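Local coordinates for protein dihydroorotase (Agrobacterium tumefaciens, PDB 2OGJ) that deacetylates acetyl-(R)-mandelate in vitro as a zinc-dependent esterase of the amidohydrolase superfamily, and hydrolyses acetyl glycolate less efficiently, at residues A277-R281 against G282-F286. Residues are numbered along the deposited sequence; the frame is centred on the assembly and turned at random.
Sequences AAIAR and GLLPF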
loop_
_atom_site.group_PDB
_atom_site.type_symbol
_atom_site.label_atom_id
_atom_site.label_comp_id
_atom_site.label_asym_id
_atom_site.label_seq_id
_atom_site.Cartn_x
_atom_site.Cartn_y
_atom_site.Cartn_z
ATOM N N ALA A 277 10.806 3.874 -40.426
ATOM C CA ALA A 277 9.703 4.787 -40.640
ATOM C C ALA A 277 10.013 6.197 -40.126
ATOM O O ALA A 277 9.664 7.196 -40.756
ATOM C CB ALA A 277 8.466 4.242 -39.967
ATOM N N ALA A 278 10.676 6.282 -38.981
ATOM C CA ALA A 278 11.009 7.569 -38.409
ATOM C C ALA A 278 11.951 8.355 -39.309
ATOM O O ALA A 278 11.703 9.522 -39.627
ATOM C CB ALA A 278 11.635 7.380 -37.039
ATOM N N ILE A 279 13.035 7.704 -39.723
ATOM C CA ILE A 279 14.034 8.350 -40.567
ATOM C C ILE A 279 13.509 8.717 -41.956
ATOM O O ILE A 279 13.897 9.745 -42.520
ATOM C CB ILE A 279 15.307 7.471 -40.663
ATOM C CG1 ILE A 279 15.940 7.362 -39.273
ATOM C CG2 ILE A 279 16.320 8.079 -41.633
ATOM C CD1 ILE A 279 16.964 6.239 -39.119
ATOM N N ALA A 280 12.623 7.894 -42.503
ATOM C CA ALA A 280 12.047 8.200 -43.815
ATOM C C ALA A 280 11.180 9.468 -43.745
ATOM O O ALA A 280 10.983 10.154 -44.746
ATOM C CB ALA A 280 11.213 7.024 -44.316
ATOM N N ARG A 281 10.662 9.769 -42.555
ATOM C CA ARG A 281 9.834 10.957 -42.360
ATOM C C ARG A 281 10.660 12.121 -41.829
ATOM O O ARG A 281 10.099 13.118 -41.355
ATOM C CB ARG A 281 8.688 10.682 -41.379
ATOM C CG ARG A 281 7.628 9.692 -41.860
ATOM C CD ARG A 281 6.244 10.234 -41.499
ATOM N NE ARG A 281 5.430 9.321 -40.698
ATOM C CZ ARG A 281 4.450 9.726 -39.891
ATOM N NH1 ARG A 281 4.175 11.023 -39.780
ATOM N NH2 ARG A 281 3.743 8.841 -39.195
ATOM N N GLY A 282 11.981 11.985 -41.895
ATOM C CA GLY A 282 12.864 13.041 -41.437
ATOM C C GLY A 282 13.159 13.078 -39.944
ATOM O O GLY A 282 13.867 13.982 -39.489
ATOM N N LEU A 283 12.556 12.122 -39.115
ATOM C CA LEU A 283 12.868 12.149 -37.686
ATOM C C LEU A 283 14.073 11.282 -37.353
ATOM O O LEU A 283 14.014 10.044 -37.376
ATOM C CB LEU A 283 11.669 11.704 -36.835
ATOM C CG LEU A 283 11.829 11.903 -35.314
ATOM C CD1 LEU A 283 12.209 13.355 -35.007
ATOM C CD2 LEU A 283 10.524 11.513 -34.598
ATOM N N LEU A 284 15.180 11.951 -37.058
ATOM C CA LEU A 284 16.416 11.274 -36.704
ATOM C C LEU A 284 16.636 11.276 -35.199
ATOM O O LEU A 284 16.119 12.141 -34.473
ATOM C CB LEU A 284 17.603 11.975 -37.360
ATOM C CG LEU A 284 18.103 11.416 -38.682
ATOM C CD1 LEU A 284 16.953 11.260 -39.658
ATOM C CD2 LEU A 284 19.168 12.340 -39.206
ATOM N N PRO A 285 17.379 10.288 -34.699
ATOM C CA PRO A 285 17.596 10.317 -33.258
ATOM C C PRO A 285 18.709 11.340 -33.010
ATOM O O PRO A 285 19.602 11.510 -33.841
ATOM C CB PRO A 285 18.002 8.876 -32.942
ATOM C CG PRO A 285 18.675 8.434 -34.193
ATOM C CD PRO A 285 17.766 8.991 -35.269
ATOM N N PHE A 286 18.631 12.048 -31.892
ATOM C CA PHE A 286 19.639 13.050 -31.552
ATOM C C PHE A 286 20.975 12.381 -31.216
ATOM O O PHE A 286 22.045 12.878 -31.570
ATOM C CB PHE A 286 19.180 13.882 -30.352
ATOM C CG PHE A 286 20.167 14.930 -29.936
ATOM C CD1 PHE A 286 20.240 16.147 -30.621
ATOM C CD2 PHE A 286 21.030 14.709 -28.863
ATOM C CE1 PHE A 286 21.157 17.130 -30.245
ATOM C CE2 PHE A 286 21.950 15.685 -28.482
ATOM C CZ PHE A 286 22.008 16.903 -29.179
#
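Leu283 N donates to Ala278 O at 2.8 Å, reaching back across the end of helix 272-280. The bond is bent, with 141° at the hydrogen, and the donor stands above the plane of the carbonyl. The same oxygen also accepts a weak bond from Arg281 N, 3.1 Å away, so Ala278 O has two amide donors. Nested inside the first bond, Gly282 N donates to Ile279 O over 3.0 Å. This bond is straighter at its hydrogen, but its donor lies far out of the carbonyl plane and approaches Ile279 O steeply, at a C=O...N angle of 109°. Together the two nested bonds define a Schellman motif, with Gly282 as its C-prime residue at a positive phi of 83°, which turns the chain out of the helix. Ala278 O and Ile279 O, near the end of the helix, thus receive donors from the chain that leaves it, on the outer, helical layer of the TIM barrel. Beyond the turn, apolar side chains continue the contact. Leu284 CD1 lies 3.8 Å from Ile279 CG2 and also touches CG1, the two side chains crossing at about a right angle. Ile279 holds CG2 anti to its backbone N and CG1 beside it, and both branches meet that one leucine methyl. Leu283 CB rests against Ala278 O at 3.5 Å, while the leucine side chain continues to Leu261 of strand 260-262. Leu311 of helix 304-313 packs on Ile279. Arg281, whose side chain bends at chi2 and chi3, leads away from the turn; its NH2 forms a salt bridge with Glu245 OE1, and the guanidinium makes a cation-pi contact with Phe248.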